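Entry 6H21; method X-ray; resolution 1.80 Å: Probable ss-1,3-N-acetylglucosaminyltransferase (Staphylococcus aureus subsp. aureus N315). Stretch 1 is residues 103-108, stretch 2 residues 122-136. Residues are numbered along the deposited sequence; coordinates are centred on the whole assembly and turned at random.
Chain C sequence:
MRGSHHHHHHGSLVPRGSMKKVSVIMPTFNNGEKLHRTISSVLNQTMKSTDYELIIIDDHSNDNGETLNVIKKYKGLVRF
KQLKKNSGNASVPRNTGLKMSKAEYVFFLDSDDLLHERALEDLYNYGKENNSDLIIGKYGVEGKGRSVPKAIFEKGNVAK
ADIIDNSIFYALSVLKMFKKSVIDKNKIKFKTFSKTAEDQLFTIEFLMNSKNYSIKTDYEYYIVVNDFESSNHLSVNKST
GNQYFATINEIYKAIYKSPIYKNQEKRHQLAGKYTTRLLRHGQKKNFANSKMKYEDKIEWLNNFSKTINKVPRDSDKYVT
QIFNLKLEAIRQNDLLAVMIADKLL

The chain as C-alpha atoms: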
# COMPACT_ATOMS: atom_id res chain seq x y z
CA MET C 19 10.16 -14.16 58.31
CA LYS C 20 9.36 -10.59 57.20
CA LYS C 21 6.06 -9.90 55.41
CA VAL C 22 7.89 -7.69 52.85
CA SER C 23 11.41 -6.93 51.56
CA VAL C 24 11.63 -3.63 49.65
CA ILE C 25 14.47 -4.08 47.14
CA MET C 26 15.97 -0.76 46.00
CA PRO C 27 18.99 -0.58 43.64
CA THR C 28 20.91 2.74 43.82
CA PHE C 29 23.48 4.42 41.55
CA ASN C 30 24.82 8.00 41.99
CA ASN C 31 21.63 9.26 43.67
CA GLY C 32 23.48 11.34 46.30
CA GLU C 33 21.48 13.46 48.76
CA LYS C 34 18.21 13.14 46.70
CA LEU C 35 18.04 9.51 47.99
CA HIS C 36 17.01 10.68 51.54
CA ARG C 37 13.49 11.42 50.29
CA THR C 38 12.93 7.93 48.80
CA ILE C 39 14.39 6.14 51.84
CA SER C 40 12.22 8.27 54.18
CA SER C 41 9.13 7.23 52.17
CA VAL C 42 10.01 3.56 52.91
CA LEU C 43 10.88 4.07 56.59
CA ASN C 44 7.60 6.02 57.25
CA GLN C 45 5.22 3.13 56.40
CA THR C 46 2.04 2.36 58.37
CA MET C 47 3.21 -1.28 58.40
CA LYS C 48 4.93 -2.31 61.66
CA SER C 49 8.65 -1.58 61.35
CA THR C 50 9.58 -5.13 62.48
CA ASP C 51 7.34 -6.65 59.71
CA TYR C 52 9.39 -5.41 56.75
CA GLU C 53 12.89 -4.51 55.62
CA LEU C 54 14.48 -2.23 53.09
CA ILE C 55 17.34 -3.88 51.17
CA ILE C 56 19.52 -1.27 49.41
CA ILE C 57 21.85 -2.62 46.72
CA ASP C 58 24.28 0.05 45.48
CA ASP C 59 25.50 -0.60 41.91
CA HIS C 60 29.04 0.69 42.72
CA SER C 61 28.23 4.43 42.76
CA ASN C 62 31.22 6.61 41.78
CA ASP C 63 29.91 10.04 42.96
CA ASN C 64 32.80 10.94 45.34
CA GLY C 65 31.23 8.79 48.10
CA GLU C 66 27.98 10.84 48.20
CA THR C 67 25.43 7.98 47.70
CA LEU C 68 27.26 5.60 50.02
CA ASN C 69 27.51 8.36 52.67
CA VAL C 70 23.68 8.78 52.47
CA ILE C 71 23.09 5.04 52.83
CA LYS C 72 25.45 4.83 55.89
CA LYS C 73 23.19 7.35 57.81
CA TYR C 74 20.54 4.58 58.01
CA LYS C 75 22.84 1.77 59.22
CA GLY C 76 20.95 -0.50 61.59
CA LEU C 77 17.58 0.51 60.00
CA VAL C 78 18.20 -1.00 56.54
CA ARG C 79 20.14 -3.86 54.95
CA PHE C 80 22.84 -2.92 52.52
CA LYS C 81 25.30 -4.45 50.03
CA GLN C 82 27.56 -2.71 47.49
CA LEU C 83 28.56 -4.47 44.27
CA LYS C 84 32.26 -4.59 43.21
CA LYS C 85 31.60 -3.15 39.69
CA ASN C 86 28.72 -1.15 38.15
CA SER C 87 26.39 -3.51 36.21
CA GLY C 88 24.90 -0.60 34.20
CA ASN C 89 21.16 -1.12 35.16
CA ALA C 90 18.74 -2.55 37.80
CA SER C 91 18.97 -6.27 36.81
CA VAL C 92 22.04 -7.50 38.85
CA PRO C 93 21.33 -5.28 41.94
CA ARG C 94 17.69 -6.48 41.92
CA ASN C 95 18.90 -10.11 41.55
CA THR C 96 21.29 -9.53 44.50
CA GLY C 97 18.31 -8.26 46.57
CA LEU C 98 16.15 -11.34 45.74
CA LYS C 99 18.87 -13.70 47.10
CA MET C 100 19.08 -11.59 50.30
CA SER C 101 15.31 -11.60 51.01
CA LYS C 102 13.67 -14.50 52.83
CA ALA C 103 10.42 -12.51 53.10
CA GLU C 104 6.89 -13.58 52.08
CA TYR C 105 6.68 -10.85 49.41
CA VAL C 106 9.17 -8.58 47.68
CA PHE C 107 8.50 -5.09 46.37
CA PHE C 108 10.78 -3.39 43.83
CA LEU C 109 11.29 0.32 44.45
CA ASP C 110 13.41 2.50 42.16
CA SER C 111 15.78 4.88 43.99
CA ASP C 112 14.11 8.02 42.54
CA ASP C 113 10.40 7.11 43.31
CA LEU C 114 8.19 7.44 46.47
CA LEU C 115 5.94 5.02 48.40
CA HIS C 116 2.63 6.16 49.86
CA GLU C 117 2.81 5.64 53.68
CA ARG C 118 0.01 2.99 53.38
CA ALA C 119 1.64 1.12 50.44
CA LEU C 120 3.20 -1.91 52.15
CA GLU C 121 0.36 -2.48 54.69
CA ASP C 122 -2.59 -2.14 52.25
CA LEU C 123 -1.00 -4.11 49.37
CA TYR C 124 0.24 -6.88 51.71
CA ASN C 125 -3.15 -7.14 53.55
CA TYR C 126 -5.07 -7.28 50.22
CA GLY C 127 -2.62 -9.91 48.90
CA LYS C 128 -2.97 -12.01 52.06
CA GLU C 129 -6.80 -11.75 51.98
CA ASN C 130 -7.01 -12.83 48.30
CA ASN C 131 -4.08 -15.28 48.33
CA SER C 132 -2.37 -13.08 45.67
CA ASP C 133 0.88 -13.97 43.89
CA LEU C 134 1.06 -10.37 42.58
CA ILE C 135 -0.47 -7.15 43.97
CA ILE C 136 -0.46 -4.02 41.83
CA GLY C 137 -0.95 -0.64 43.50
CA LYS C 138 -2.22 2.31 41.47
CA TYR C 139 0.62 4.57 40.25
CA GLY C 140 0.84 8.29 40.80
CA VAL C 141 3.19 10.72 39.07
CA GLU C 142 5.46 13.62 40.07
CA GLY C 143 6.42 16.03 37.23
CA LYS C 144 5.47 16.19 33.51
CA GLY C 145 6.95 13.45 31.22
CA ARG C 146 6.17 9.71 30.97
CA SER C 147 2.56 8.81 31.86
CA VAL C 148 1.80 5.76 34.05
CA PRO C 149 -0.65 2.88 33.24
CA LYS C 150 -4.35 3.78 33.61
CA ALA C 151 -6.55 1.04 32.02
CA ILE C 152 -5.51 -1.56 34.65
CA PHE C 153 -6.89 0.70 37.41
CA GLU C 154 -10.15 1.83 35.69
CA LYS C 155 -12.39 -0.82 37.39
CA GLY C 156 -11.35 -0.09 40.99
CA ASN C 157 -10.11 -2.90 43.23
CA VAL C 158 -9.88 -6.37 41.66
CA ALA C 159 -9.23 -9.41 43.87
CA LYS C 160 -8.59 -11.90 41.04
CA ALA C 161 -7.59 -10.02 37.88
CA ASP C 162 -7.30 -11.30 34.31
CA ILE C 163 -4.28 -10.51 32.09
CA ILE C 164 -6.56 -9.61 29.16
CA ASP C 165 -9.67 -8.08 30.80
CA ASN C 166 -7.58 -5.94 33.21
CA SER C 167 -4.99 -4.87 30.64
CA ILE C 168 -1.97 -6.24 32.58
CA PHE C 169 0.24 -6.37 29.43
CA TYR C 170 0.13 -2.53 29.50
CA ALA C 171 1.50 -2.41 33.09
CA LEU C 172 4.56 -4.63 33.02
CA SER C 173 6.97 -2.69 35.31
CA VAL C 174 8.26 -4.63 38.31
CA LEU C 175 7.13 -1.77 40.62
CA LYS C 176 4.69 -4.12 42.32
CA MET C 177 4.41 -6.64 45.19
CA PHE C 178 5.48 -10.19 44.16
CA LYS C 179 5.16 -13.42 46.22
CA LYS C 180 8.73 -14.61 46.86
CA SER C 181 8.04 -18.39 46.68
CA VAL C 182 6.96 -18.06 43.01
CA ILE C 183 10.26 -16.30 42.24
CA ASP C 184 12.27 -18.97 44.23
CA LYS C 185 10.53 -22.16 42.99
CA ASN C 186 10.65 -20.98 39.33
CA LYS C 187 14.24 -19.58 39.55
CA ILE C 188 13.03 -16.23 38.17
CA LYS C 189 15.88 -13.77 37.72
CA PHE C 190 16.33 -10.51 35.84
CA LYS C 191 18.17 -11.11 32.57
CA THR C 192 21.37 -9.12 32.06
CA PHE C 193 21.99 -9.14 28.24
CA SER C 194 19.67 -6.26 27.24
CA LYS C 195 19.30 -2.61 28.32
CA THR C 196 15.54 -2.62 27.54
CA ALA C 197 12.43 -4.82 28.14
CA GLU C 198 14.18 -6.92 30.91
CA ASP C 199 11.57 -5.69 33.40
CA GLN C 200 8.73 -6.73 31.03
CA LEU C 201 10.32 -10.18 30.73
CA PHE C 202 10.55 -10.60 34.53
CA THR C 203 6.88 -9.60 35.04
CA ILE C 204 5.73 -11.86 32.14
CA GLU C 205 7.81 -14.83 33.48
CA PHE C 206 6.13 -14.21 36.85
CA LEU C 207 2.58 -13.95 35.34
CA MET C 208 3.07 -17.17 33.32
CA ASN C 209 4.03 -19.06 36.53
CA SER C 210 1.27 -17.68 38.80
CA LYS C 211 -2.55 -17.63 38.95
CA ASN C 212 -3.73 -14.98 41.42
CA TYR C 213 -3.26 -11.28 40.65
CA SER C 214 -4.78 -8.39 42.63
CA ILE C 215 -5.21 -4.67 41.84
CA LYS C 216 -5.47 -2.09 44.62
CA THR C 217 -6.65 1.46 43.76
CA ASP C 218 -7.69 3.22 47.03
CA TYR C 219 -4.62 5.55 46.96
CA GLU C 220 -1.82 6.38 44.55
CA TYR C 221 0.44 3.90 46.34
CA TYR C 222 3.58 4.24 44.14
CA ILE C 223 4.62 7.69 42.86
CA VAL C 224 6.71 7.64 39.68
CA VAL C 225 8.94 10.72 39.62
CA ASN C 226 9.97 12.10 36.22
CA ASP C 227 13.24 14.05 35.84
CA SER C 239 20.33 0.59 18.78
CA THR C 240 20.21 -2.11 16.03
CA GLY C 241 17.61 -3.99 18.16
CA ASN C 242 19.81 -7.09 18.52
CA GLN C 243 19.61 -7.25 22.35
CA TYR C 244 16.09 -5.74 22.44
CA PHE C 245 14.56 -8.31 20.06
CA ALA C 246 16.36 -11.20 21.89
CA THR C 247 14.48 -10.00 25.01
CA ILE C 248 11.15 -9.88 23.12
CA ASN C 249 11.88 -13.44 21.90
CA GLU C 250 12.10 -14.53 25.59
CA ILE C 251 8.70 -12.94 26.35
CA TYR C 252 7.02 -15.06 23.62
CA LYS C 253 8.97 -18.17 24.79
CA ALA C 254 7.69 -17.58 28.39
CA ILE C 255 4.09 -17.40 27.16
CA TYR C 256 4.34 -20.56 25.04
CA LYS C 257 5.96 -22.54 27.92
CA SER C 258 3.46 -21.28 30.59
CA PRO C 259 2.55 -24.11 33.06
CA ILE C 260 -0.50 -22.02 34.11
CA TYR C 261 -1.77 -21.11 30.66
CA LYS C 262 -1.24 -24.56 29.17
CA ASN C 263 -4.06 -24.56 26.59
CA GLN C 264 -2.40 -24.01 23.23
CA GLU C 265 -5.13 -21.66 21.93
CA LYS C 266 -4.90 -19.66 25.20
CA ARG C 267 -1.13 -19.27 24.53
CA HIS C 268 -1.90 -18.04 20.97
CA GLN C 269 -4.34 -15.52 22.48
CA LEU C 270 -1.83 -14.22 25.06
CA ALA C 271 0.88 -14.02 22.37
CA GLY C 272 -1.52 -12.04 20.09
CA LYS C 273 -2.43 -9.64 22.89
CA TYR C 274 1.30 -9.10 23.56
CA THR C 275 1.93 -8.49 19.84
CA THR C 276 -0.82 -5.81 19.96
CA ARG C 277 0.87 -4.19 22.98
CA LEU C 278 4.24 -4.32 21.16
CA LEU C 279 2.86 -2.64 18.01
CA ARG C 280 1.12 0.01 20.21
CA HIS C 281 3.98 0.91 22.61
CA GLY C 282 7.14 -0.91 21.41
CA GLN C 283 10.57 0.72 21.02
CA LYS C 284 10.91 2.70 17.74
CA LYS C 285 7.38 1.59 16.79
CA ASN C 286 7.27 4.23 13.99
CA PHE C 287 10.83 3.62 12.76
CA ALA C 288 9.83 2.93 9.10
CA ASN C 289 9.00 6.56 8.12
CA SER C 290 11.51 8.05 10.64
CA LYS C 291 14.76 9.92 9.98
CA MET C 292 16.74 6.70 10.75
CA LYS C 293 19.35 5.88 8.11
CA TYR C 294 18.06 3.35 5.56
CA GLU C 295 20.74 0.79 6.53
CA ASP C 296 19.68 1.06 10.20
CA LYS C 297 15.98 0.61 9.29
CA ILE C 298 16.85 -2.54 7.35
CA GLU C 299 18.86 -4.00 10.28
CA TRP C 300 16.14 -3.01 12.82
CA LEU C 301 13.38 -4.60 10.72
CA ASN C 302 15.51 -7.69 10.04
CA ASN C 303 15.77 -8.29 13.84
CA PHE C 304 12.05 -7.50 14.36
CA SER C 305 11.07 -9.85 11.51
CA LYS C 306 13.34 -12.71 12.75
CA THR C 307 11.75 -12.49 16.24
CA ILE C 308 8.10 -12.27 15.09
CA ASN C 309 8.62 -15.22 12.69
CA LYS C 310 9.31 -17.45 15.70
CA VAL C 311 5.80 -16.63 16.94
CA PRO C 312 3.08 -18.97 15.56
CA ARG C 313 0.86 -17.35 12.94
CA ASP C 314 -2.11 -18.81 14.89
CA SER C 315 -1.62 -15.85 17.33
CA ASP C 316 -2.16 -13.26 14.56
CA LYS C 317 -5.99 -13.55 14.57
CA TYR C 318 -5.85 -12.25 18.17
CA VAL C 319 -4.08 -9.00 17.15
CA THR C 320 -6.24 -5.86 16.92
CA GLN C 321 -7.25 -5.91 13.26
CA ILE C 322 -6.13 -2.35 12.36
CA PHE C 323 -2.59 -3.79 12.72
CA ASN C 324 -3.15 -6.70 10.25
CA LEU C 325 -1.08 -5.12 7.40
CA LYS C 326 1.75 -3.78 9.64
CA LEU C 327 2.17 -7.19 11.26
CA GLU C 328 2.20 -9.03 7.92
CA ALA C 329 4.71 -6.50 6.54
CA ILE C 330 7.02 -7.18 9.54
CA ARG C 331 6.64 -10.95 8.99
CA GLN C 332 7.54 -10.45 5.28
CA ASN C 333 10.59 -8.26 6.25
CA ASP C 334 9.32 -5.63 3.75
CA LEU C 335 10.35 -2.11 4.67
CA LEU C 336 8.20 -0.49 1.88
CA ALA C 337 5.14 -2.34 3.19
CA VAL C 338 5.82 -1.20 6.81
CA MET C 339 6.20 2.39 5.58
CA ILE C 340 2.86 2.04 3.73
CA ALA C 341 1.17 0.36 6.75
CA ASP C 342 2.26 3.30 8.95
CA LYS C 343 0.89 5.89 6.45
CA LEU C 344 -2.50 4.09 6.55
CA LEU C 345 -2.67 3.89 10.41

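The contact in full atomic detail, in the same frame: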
# COMPACT_ATOMS: atom_id res chain seq x y z
N ALA C 103 11.74 -13.01 52.74
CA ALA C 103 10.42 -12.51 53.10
C ALA C 103 9.33 -13.26 52.31
O ALA C 103 9.63 -14.04 51.39
CB ALA C 103 10.36 -11.02 52.88
N GLU C 104 8.08 -12.99 52.69
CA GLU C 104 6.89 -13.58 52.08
C GLU C 104 6.67 -12.96 50.69
O GLU C 104 6.38 -13.65 49.74
CB GLU C 104 5.68 -13.32 52.98
CG GLU C 104 4.47 -14.16 52.62
CD GLU C 104 3.26 -14.04 53.53
OE1 GLU C 104 2.20 -14.57 53.14
OE2 GLU C 104 3.36 -13.42 54.63
N TYR C 105 6.80 -11.63 50.63
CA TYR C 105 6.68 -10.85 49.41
C TYR C 105 7.90 -9.94 49.25
O TYR C 105 8.46 -9.48 50.23
CB TYR C 105 5.43 -9.97 49.47
CG TYR C 105 4.11 -10.69 49.35
CD1 TYR C 105 3.57 -10.98 48.11
CD2 TYR C 105 3.38 -11.06 50.47
CE1 TYR C 105 2.35 -11.63 47.99
CE2 TYR C 105 2.16 -11.69 50.37
CZ TYR C 105 1.64 -11.99 49.12
OH TYR C 105 0.44 -12.62 48.99
N VAL C 106 8.26 -9.65 47.99
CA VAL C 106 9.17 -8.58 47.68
C VAL C 106 8.42 -7.45 46.96
O VAL C 106 7.35 -7.65 46.34
CB VAL C 106 10.38 -9.05 46.84
CG1 VAL C 106 11.20 -10.12 47.56
CG2 VAL C 106 9.97 -9.51 45.45
N PHE C 107 9.00 -6.26 47.04
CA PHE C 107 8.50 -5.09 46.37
C PHE C 107 9.69 -4.31 45.80
O PHE C 107 10.59 -3.88 46.56
CB PHE C 107 7.67 -4.22 47.32
CG PHE C 107 6.87 -3.17 46.59
CD1 PHE C 107 7.51 -2.16 45.89
CD2 PHE C 107 5.49 -3.22 46.55
CE1 PHE C 107 6.78 -1.21 45.18
CE2 PHE C 107 4.77 -2.27 45.84
CZ PHE C 107 5.41 -1.26 45.16
N PHE C 108 9.71 -4.13 44.48
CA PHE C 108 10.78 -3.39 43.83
C PHE C 108 10.44 -1.90 43.83
O PHE C 108 9.39 -1.46 43.34
CB PHE C 108 11.06 -3.94 42.42
CG PHE C 108 11.51 -5.38 42.42
CD1 PHE C 108 12.80 -5.72 42.75
CD2 PHE C 108 10.62 -6.40 42.11
CE1 PHE C 108 13.21 -7.05 42.77
CE2 PHE C 108 11.02 -7.73 42.12
CZ PHE C 108 12.32 -8.05 42.44
N ASP C 122 -1.36 -1.93 53.03
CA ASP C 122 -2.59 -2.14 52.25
C ASP C 122 -2.38 -3.20 51.17
O ASP C 122 -3.25 -4.05 50.99
CB ASP C 122 -3.05 -0.85 51.58
CG ASP C 122 -3.75 0.10 52.53
OD1 ASP C 122 -3.64 -0.11 53.79
OD2 ASP C 122 -4.40 1.04 52.01
N LEU C 123 -1.26 -3.15 50.45
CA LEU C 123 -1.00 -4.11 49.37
C LEU C 123 -0.79 -5.51 49.97
O LEU C 123 -1.35 -6.48 49.47
CB LEU C 123 0.21 -3.68 48.54
CG LEU C 123 -0.11 -2.83 47.31
CD1 LEU C 123 -1.07 -1.71 47.64
CD2 LEU C 123 1.17 -2.26 46.69
N TYR C 124 0.00 -5.60 51.04
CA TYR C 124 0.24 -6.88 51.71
C TYR C 124 -1.08 -7.47 52.24
O TYR C 124 -1.34 -8.64 52.04
CB TYR C 124 1.23 -6.79 52.88
CG TYR C 124 1.36 -8.09 53.63
CD1 TYR C 124 2.23 -9.09 53.21
CD2 TYR C 124 0.57 -8.36 54.74
CE1 TYR C 124 2.32 -10.30 53.87
CE2 TYR C 124 0.65 -9.57 55.41
CZ TYR C 124 1.52 -10.55 54.97
OH TYR C 124 1.61 -11.76 55.62
N ASN C 125 -1.87 -6.66 52.95
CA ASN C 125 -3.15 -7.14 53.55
C ASN C 125 -4.07 -7.67 52.43
O ASN C 125 -4.66 -8.74 52.57
CB ASN C 125 -3.84 -6.06 54.38
CG ASN C 125 -3.18 -5.80 55.72
OD1 ASN C 125 -2.47 -6.65 56.26
ND2 ASN C 125 -3.40 -4.62 56.27
N TYR C 126 -4.18 -6.92 51.33
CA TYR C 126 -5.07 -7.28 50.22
C TYR C 126 -4.58 -8.57 49.54
O TYR C 126 -5.37 -9.45 49.20
CB TYR C 126 -5.18 -6.11 49.25
CG TYR C 126 -6.31 -6.20 48.26
CD1 TYR C 126 -7.63 -6.21 48.67
CD2 TYR C 126 -6.06 -6.27 46.90
CE1 TYR C 126 -8.67 -6.29 47.77
CE2 TYR C 126 -7.09 -6.35 45.98
CZ TYR C 126 -8.41 -6.36 46.41
OH TYR C 126 -9.42 -6.45 45.50
N GLY C 127 -3.26 -8.69 49.37
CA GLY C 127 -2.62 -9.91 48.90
C GLY C 127 -2.93 -11.10 49.79
O GLY C 127 -3.28 -12.16 49.30
N LYS C 128 -2.79 -10.92 51.10
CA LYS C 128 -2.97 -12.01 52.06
C LYS C 128 -4.42 -12.50 52.00
O LYS C 128 -4.69 -13.70 51.89
CB LYS C 128 -2.56 -11.55 53.46
CG LYS C 128 -2.26 -12.67 54.45
CD LYS C 128 -1.04 -13.51 54.08
CE LYS C 128 -0.52 -14.35 55.23
N GLU C 129 -5.35 -11.53 52.02
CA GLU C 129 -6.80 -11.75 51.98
C GLU C 129 -7.20 -12.56 50.74
O GLU C 129 -8.05 -13.44 50.84
CB GLU C 129 -7.47 -10.37 52.05
CG GLU C 129 -8.91 -10.28 51.59
CD GLU C 129 -9.44 -8.85 51.56
OE1 GLU C 129 -8.86 -7.99 52.27
OE2 GLU C 129 -10.41 -8.57 50.81
N ASN C 130 -6.60 -12.26 49.58
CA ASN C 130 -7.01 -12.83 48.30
C ASN C 130 -5.98 -13.84 47.79
O ASN C 130 -6.02 -14.23 46.62
CB ASN C 130 -7.25 -11.72 47.27
CG ASN C 130 -8.34 -10.80 47.75
OD1 ASN C 130 -9.49 -11.20 47.82
ND2 ASN C 130 -7.97 -9.58 48.13
N ASN C 131 -5.07 -14.26 48.67
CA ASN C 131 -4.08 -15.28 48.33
C ASN C 131 -3.37 -14.89 47.02
O ASN C 131 -3.18 -15.71 46.15
CB ASN C 131 -4.75 -16.66 48.26
CG ASN C 131 -3.75 -17.78 48.06
OD1 ASN C 131 -2.65 -17.76 48.61
ND2 ASN C 131 -4.13 -18.77 47.26
N SER C 132 -2.96 -13.63 46.91
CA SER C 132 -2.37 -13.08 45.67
C SER C 132 -0.89 -13.45 45.54
O SER C 132 -0.12 -13.40 46.50
CB SER C 132 -2.57 -11.58 45.62
OG SER C 132 -3.89 -11.24 45.99
N ASP C 133 -0.51 -13.81 44.32
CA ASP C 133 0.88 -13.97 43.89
C ASP C 133 1.48 -12.61 43.50
O ASP C 133 2.68 -12.41 43.65
CB ASP C 133 0.98 -14.95 42.72
CG ASP C 133 0.48 -16.33 43.10
OD1 ASP C 133 0.91 -16.83 44.15
OD2 ASP C 133 -0.35 -16.88 42.34
N LEU C 134 0.64 -11.69 43.04
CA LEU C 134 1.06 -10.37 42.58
C LEU C 134 0.01 -9.34 43.02
O LEU C 134 -1.16 -9.55 42.78
CB LEU C 134 1.16 -10.41 41.05
CG LEU C 134 1.56 -9.11 40.35
CD1 LEU C 134 2.97 -8.69 40.72
CD2 LEU C 134 1.45 -9.26 38.83
N ILE C 135 0.44 -8.25 43.67
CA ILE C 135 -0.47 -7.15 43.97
C ILE C 135 0.07 -5.87 43.32
O ILE C 135 1.26 -5.54 43.47
CB ILE C 135 -0.71 -7.00 45.48
CG1 ILE C 135 -1.00 -8.34 46.16
CG2 ILE C 135 -1.82 -5.98 45.74
CD1 ILE C 135 0.23 -9.03 46.73
N ILE C 136 -0.80 -5.21 42.55
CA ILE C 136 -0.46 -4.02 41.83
C ILE C 136 -1.19 -2.86 42.48
O ILE C 136 -2.41 -2.85 42.52
CB ILE C 136 -0.82 -4.16 40.34
CG1 ILE C 136 -0.29 -5.48 39.79
CG2 ILE C 136 -0.31 -2.96 39.56
CD1 ILE C 136 -0.84 -5.84 38.45

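The contact between the two stretches is small, burying 359 Å² in all, and it is built around one large side chain. Strand 105-108 runs past helix 122-129 at an angle of 140° between their N-to-C directions, with the axes 10.8 Å apart at closest approach. That spacing leaves room for side chains between the backbones, and Y105 fills most of it. Its CA-to-CB bond points toward the second stretch, and its ring (chi1 -72°, m) reaches into a hollow bordered by Y124, G127, S132 and I135.

The shape of this hollow depends on G127. With no side chain there, the helix surface is low where the phenol tip arrives, and Y105 OH lies 3.8 Å from G127 O. A CB on this residue would sit 3.3 Å from Y105 OH and would clash with I135 CD1, at 2.6 Å, so I135, from the second stretch's own strand, already fills the space a CB would take. I135 points toward the first stretch and brings its CD1 to 3.6 Å from Y105 CE1. Y124 packs against the ring's other ortho-meta side, its CD1 3.6 Å from Y105 CD2. The two aromatic rings meet obliquely, centroids 5.6 Å apart and planes at 90°.

At the end of the hollow the phenol finds a polar partner. Y105 OH donates a hydrogen bond to S132 O, 2.7 Å away and near the plane of the tyrosine ring. The acceptor belongs to the turn that follows the helix, a segment held back against it by the hydrogen bond from S132 N to G127 O (2.8 Å). The buried hydroxyl is thus satisfied by main chain, and the strand is tied to the link between helix 122-129 and strand 134-136.

A second hydrogen bond lies toward the more open side. E104, extended with chi1 and chi2 both t, reaches over to Y124, whose OH donates to E104 OE2 at 2.6 Å. The CA-to-CB bond of Y124 points sideways, but its t rotamer carries the ring end nearer to the first stretch, so the same side chain flanks Y105 and meets the carboxylate. K128 borders this site with its aliphatic chain, CE lying 3.4 Å from E104 OE1; its NZ is not modelled.

Further along the strand, F107 makes a smaller apolar contact. Its CB is directed sideways, yet the ring end comes nearer, and L123 CD2 meets the ring edge 3.7 Å from F107 CE2. V106 and F108, alternating with these residues, remain out of reach.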